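Local coordinates for protein putative glucose-6-phosphate 1-epimerase (Salmonella typhimurium, PDB 2HTA) that probably interconverts the alpha and beta anomers of glucose 6-phosphate and related hexose 6-phosphates, as a monomeric mutarotase related to the galactose mutarotases, at residues C162-A168 with S298-I304; P49-A53 with S64-V68. All coordinates share one frame; numbering follows the deposited sequence.

From the N terminus the chain first reaches contact 2, where strand 51-56 turns back as strand 61-67 and closes a hairpin with only ten residues between 49-53 and 64-68. That hairpin forms one side of a five-stranded antiparallel sheet. Contact 1 comes later and closes a far longer loop: 129 residues, about half of them strand, separate 162-168 from 298-304, which pair in the middle of a nine-stranded sheet. The two contacts follow in series, neither nested nor crossed, with centres about 19 Å apart. They meet through Trp65, whose ring packs on Cys162 and Ile304, so the hairpin is tied to one end of the larger sheet's central strand pair.

Contact 1 (C162-A168 with S298-I304); sequences CEIELEA and SRLAQTI
Eight backbone hydrogen bonds join Cys162, Ile164, Leu166 and Ala168 to Ile304, Gln302, Leu300 and Ser298, each residue giving one and accepting one. The strands run antiparallel at 170°. Among their bonds, Leu166 N reaches Leu300 O at 2.7 Å. CA-H...O contacts fill the steps between, for example Arg299 CA to Leu166 O at 3.1 Å. A water donates to Leu166 O and makes a weak bond with Ser298 OG.

Apolar contacts lie on the buried face of Cys162 and Leu166. The branched Ile164 and Ile304 suit a strand, and their CD1 methyls meet at 4.2 Å. Small residues suit the end of this row, where Ala168 CB lies 3.3 Å from Ser298 OG.

The partly exposed face, that of Glu163, Glu165, Glu167 and Arg299, is largely charged. Arg299 has CG beside its backbone N (chi1 -65°) and bends at chi3, which carries the guanidinium over to Glu165; the salt bridge from NH1 to Glu165 OE2 is long, 3.7 Å, with the two planes 81° apart. Glu167 lies alongside the arginine, OE2 3.7 Å from Arg299 CD, while its OE1 is held by His169 and Arg155. Thr303 OG1 rests 3.6 Å from Glu163 CG.

On the buried face, Gln302 extends its amide to Ser180 and Thr283, satisfying both ends. These are sequence neighbours of the probable catalytic His179 and Glu282, and this central strand pair is thus placed to lie behind the probable active site within the beta-sandwich fold of galactose mutarotases.

Contact 2 (P49-A53 with S64-V68); sequences PQVKA and SWKPV
Ser64 meets Ala53 through its carbonyl, Ser64 O lying 3.2 Å from Ala53 CA in a CA-H...O contact. Its hydroxyl bonds to Ser54 and to a water, 2.8 Å from Ser64 OG; the same water donates a weak bond to Lys52 O. A small polar residue fits this buried place against Ile17 and Phe21 of helix 14-22.

Trp65 pairs with Ala53, whose methyl takes up little space at the indole edge. Val51 crosses it at about a right angle: with CG2 opposite the backbone N, the valine brings that methyl close to the ring plane, 3.3 Å from Trp65 CD1, a tight fit. The indole N-H is spent on the carbonyl of Gly159, a bond that would help to fix the rotation of the ring.

Lys66 and Lys52 form the hydrogen-bonded pair of this antiparallel beta hairpin, strands 51-56 and 61-67, the latter an outermost strand of its sheet. Lys52 N reaches Lys66 O in a nearly straight bond (173°), and Lys66 N answers to Lys52 O at 2.8 Å. Long, charged chains suit this solvent-accessible face; both lead away from the pair, and Lys66 NZ bends over to the carbonyl of Glu70.

Pro67 sits opposite Val51 in a non-hydrogen-bonded pair, a position where the missing N-H costs no cross-strand bond. Its CD lies 3.7 Å above one face of the Trp65 indole, toward the rim.

The N-H of Val68 is donated to Gln50 O, N to O 3.0 Å, from well above the carbonyl plane. Its CG1 rests against the side-chain amide of Gln50, which bends back at chi2 (-65°), placing Gln50 OE1 3.7 Å from Val68 CG1.

Contact 1 (C162-A168 with S298-I304)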
loop_
_atom_site.group_PDB
_atom_site.type_symbol
_atom_site.label_atom_id
_atom_site.label_comp_id
_atom_site.label_asym_id
_atom_site.label_seq_id
_atom_site.Cartn_x
_atom_site.Cartn_y
_atom_site.Cartn_z
ATOM N N CYS A 162 -4.585 -0.858 11.633
ATOM C CA CYS A 162 -4.787 -0.007 10.455
ATOM C C CYS A 162 -5.678 -0.785 9.498
ATOM O O CYS A 162 -5.356 -1.934 9.190
ATOM C CB CYS A 162 -3.421 0.285 9.841
ATOM S SG CYS A 162 -3.560 1.310 8.301
ATOM N N GLU A 163 -6.803 -0.208 9.075
ATOM C CA GLU A 163 -7.681 -0.856 8.110
ATOM C C GLU A 163 -7.697 -0.020 6.848
ATOM O O GLU A 163 -7.715 1.215 6.902
ATOM C CB GLU A 163 -9.088 -1.020 8.621
ATOM C CG GLU A 163 -9.113 -1.688 9.986
ATOM C CD GLU A 163 -10.540 -1.772 10.523
ATOM O OE1 GLU A 163 -11.500 -1.687 9.680
ATOM O OE2 GLU A 163 -10.685 -1.925 11.762
ATOM N N ILE A 164 -7.690 -0.714 5.712
ATOM C CA ILE A 164 -7.701 -0.053 4.386
ATOM C C ILE A 164 -8.806 -0.755 3.616
ATOM O O ILE A 164 -8.821 -1.973 3.584
ATOM C CB ILE A 164 -6.348 -0.213 3.683
ATOM C CG1 ILE A 164 -5.245 0.380 4.580
ATOM C CG2 ILE A 164 -6.378 0.526 2.281
ATOM C CD1 ILE A 164 -3.831 -0.145 4.316
ATOM N N GLU A 165 -9.756 -0.012 3.062
ATOM C CA GLU A 165 -10.793 -0.645 2.244
ATOM C C GLU A 165 -10.955 0.171 0.963
ATOM O O GLU A 165 -11.215 1.376 1.014
ATOM C CB GLU A 165 -12.106 -0.688 3.021
ATOM C CG GLU A 165 -13.329 -1.245 2.211
ATOM C CD GLU A 165 -14.651 -1.076 2.969
ATOM O OE1 GLU A 165 -15.078 0.077 3.221
ATOM O OE2 GLU A 165 -15.263 -2.103 3.326
ATOM N N LEU A 166 -10.751 -0.475 -0.170
ATOM C CA LEU A 166 -10.974 0.111 -1.486
ATOM C C LEU A 166 -12.299 -0.350 -2.120
ATOM O O LEU A 166 -12.572 -1.544 -2.215
ATOM C CB LEU A 166 -9.809 -0.283 -2.397
ATOM C CG LEU A 166 -9.901 0.357 -3.786
ATOM C CD1 LEU A 166 -9.631 1.881 -3.760
ATOM C CD2 LEU A 166 -8.937 -0.382 -4.736
ATOM N N GLU A 167 -13.096 0.583 -2.628
ATOM C CA GLU A 167 -14.434 0.250 -3.145
ATOM C C GLU A 167 -14.636 1.023 -4.453
ATOM O O GLU A 167 -14.469 2.260 -4.485
ATOM C CB GLU A 167 -15.472 0.699 -2.113
ATOM C CG GLU A 167 -16.891 0.522 -2.532
ATOM C CD GLU A 167 -17.851 0.940 -1.373
ATOM O OE1 GLU A 167 -18.428 2.075 -1.367
ATOM O OE2 GLU A 167 -17.970 0.108 -0.454
ATOM N N ALA A 168 -14.920 0.290 -5.518
ATOM C CA ALA A 168 -15.016 0.887 -6.872
ATOM C C ALA A 168 -16.461 0.779 -7.369
ATOM O O ALA A 168 -17.037 -0.326 -7.430
ATOM C CB ALA A 168 -14.063 0.185 -7.834
ATOM N N SER A 298 -17.129 -3.172 -6.373
ATOM C CA SER A 298 -16.097 -4.124 -5.952
ATOM C C SER A 298 -15.452 -3.629 -4.673
ATOM O O SER A 298 -15.498 -2.394 -4.361
ATOM C CB SER A 298 -15.046 -4.307 -7.023
ATOM O OG SER A 298 -14.517 -3.036 -7.343
ATOM N N ARG A 299 -14.849 -4.561 -3.931
ATOM C CA ARG A 299 -14.178 -4.168 -2.720
ATOM C C ARG A 299 -12.887 -4.958 -2.607
ATOM O O ARG A 299 -12.803 -6.100 -3.060
ATOM C CB ARG A 299 -15.089 -4.425 -1.491
ATOM C CG ARG A 299 -16.359 -3.558 -1.494
ATOM C CD ARG A 299 -17.031 -3.490 -0.115
ATOM N NE ARG A 299 -17.847 -4.673 0.127
ATOM C CZ ARG A 299 -17.666 -5.505 1.156
ATOM N NH1 ARG A 299 -16.706 -5.246 2.037
ATOM N NH2 ARG A 299 -18.461 -6.573 1.333
ATOM N N LEU A 300 -11.867 -4.342 -2.005
ATOM C CA LEU A 300 -10.634 -5.033 -1.645
ATOM C C LEU A 300 -10.176 -4.377 -0.308
ATOM O O LEU A 300 -10.262 -3.136 -0.159
ATOM C CB LEU A 300 -9.583 -4.742 -2.699
ATOM C CG LEU A 300 -8.281 -5.550 -2.741
ATOM C CD1 LEU A 300 -8.561 -7.077 -2.979
ATOM C CD2 LEU A 300 -7.334 -4.952 -3.795
ATOM N N ALA A 301 -9.763 -5.200 0.661
ATOM C CA ALA A 301 -9.402 -4.650 1.992
ATOM C C ALA A 301 -8.220 -5.347 2.573
ATOM O O ALA A 301 -8.016 -6.548 2.376
ATOM C CB ALA A 301 -10.597 -4.703 2.981
ATOM N N GLN A 302 -7.469 -4.569 3.349
ATOM C CA GLN A 302 -6.327 -5.067 4.098
ATOM C C GLN A 302 -6.367 -4.463 5.539
ATOM O O GLN A 302 -6.659 -3.275 5.682
ATOM C CB GLN A 302 -5.054 -4.628 3.373
ATOM C CG GLN A 302 -3.770 -5.151 4.075
ATOM C CD GLN A 302 -2.514 -4.709 3.414
ATOM O OE1 GLN A 302 -1.803 -3.868 3.950
ATOM N NE2 GLN A 302 -2.221 -5.272 2.214
ATOM N N THR A 303 -6.129 -5.291 6.559
ATOM C CA THR A 303 -5.986 -4.871 7.937
ATOM C C THR A 303 -4.593 -5.285 8.392
ATOM O O THR A 303 -4.088 -6.344 8.027
ATOM C CB THR A 303 -7.126 -5.460 8.809
ATOM O OG1 THR A 303 -8.343 -4.849 8.360
ATOM C CG2 THR A 303 -6.929 -5.100 10.298
ATOM N N ILE A 304 -3.944 -4.363 9.098
ATOM C CA ILE A 304 -2.611 -4.550 9.609
ATOM C C ILE A 304 -2.624 -4.463 11.143
ATOM O O ILE A 304 -3.212 -3.521 11.741
ATOM C CB ILE A 304 -1.649 -3.453 9.058
ATOM C CG1 ILE A 304 -1.814 -3.290 7.536
ATOM C CG2 ILE A 304 -0.185 -3.808 9.485
ATOM C CD1 ILE A 304 -1.176 -1.963 6.963
HETATM O O HOH W 1 -12.337 -2.201 -4.969
#

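Contact 2 (P49-A53 with S64-V68)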
loop_
_atom_site.group_PDB
_atom_site.type_symbol
_atom_site.label_atom_id
_atom_site.label_comp_id
_atom_site.label_asym_id
_atom_site.label_seq_id
_atom_site.Cartn_x
_atom_site.Cartn_y
_atom_site.Cartn_z
ATOM N N PRO A 49 -2.897 11.189 19.890
ATOM C CA PRO A 49 -2.176 10.561 21.022
ATOM C C PRO A 49 -1.883 9.056 20.902
ATOM O O PRO A 49 -0.882 8.567 21.469
ATOM C CB PRO A 49 -3.125 10.813 22.194
ATOM C CG PRO A 49 -3.759 12.110 21.852
ATOM C CD PRO A 49 -4.098 11.883 20.368
ATOM N N GLN A 50 -2.742 8.314 20.176
ATOM C CA GLN A 50 -2.575 6.872 20.062
ATOM C C GLN A 50 -1.971 6.426 18.706
ATOM O O GLN A 50 -1.735 5.241 18.506
ATOM C CB GLN A 50 -3.969 6.218 20.183
ATOM C CG GLN A 50 -4.618 6.456 21.560
ATOM C CD GLN A 50 -3.784 5.767 22.590
ATOM O OE1 GLN A 50 -3.749 4.544 22.642
ATOM N NE2 GLN A 50 -3.010 6.521 23.318
ATOM N N VAL A 51 -1.757 7.363 17.784
ATOM C CA VAL A 51 -1.271 6.976 16.439
ATOM C C VAL A 51 -0.771 8.192 15.642
ATOM O O VAL A 51 -1.359 9.254 15.690
ATOM C CB VAL A 51 -2.440 6.302 15.614
ATOM C CG1 VAL A 51 -3.762 7.169 15.584
ATOM C CG2 VAL A 51 -1.936 5.887 14.173
ATOM N N LYS A 52 0.289 7.983 14.880
ATOM C CA LYS A 52 0.759 8.968 13.917
ATOM C C LYS A 52 0.655 8.326 12.537
ATOM O O LYS A 52 1.058 7.189 12.365
ATOM C CB LYS A 52 2.229 9.300 14.190
ATOM C CG LYS A 52 2.382 10.194 15.426
ATOM C CD LYS A 52 3.859 10.521 15.628
ATOM C CE LYS A 52 4.018 11.462 16.854
ATOM N NZ LYS A 52 5.403 11.440 17.422
ATOM N N ALA A 53 0.094 9.050 11.582
ATOM C CA ALA A 53 -0.042 8.511 10.214
ATOM C C ALA A 53 -0.087 9.669 9.237
ATOM O O ALA A 53 -0.383 10.824 9.602
ATOM C CB ALA A 53 -1.373 7.693 10.125
ATOM N N SER A 64 2.543 6.480 5.909
ATOM C CA SER A 64 3.183 6.011 7.175
ATOM C C SER A 64 2.082 5.718 8.194
ATOM O O SER A 64 1.011 6.307 8.115
ATOM C CB SER A 64 4.174 7.065 7.750
ATOM O OG SER A 64 3.510 8.211 8.247
ATOM N N TRP A 65 2.377 4.843 9.152
ATOM C CA TRP A 65 1.458 4.513 10.219
ATOM C C TRP A 65 2.350 4.003 11.358
ATOM O O TRP A 65 3.124 3.057 11.186
ATOM C CB TRP A 65 0.417 3.437 9.775
ATOM C CG TRP A 65 -0.370 2.884 10.941
ATOM C CD1 TRP A 65 -1.104 3.621 11.873
ATOM C CD2 TRP A 65 -0.428 1.515 11.378
ATOM N NE1 TRP A 65 -1.681 2.762 12.783
ATOM C CE2 TRP A 65 -1.226 1.482 12.546
ATOM C CE3 TRP A 65 0.118 0.305 10.881
ATOM C CZ2 TRP A 65 -1.502 0.285 13.257
ATOM C CZ3 TRP A 65 -0.169 -0.896 11.565
ATOM C CH2 TRP A 65 -0.953 -0.889 12.764
ATOM N N LYS A 66 2.179 4.611 12.538
ATOM C CA LYS A 66 2.921 4.222 13.699
ATOM C C LYS A 66 1.979 4.310 14.893
ATOM O O LYS A 66 1.670 5.416 15.349
ATOM C CB LYS A 66 4.087 5.166 13.891
ATOM C CG LYS A 66 5.008 4.809 15.067
ATOM C CD LYS A 66 6.216 5.753 14.973
ATOM C CE LYS A 66 6.594 6.261 16.313
ATOM N NZ LYS A 66 7.263 5.148 17.081
ATOM N N PRO A 67 1.483 3.140 15.367
ATOM C CA PRO A 67 0.659 3.177 16.532
ATOM C C PRO A 67 1.562 3.403 17.747
ATOM O O PRO A 67 2.754 3.079 17.718
ATOM C CB PRO A 67 0.002 1.783 16.560
ATOM C CG PRO A 67 0.751 0.946 15.660
ATOM C CD PRO A 67 1.695 1.761 14.868
ATOM N N VAL A 68 0.992 3.985 18.782
ATOM C CA VAL A 68 1.738 4.305 19.970
ATOM C C VAL A 68 2.381 3.051 20.557
ATOM O O VAL A 68 1.770 1.971 20.592
ATOM C CB VAL A 68 0.851 5.089 21.021
ATOM C CG1 VAL A 68 -0.266 4.248 21.579
ATOM C CG2 VAL A 68 1.682 5.658 22.094
HETATM O O HOH W 2 3.752 7.590 10.967
#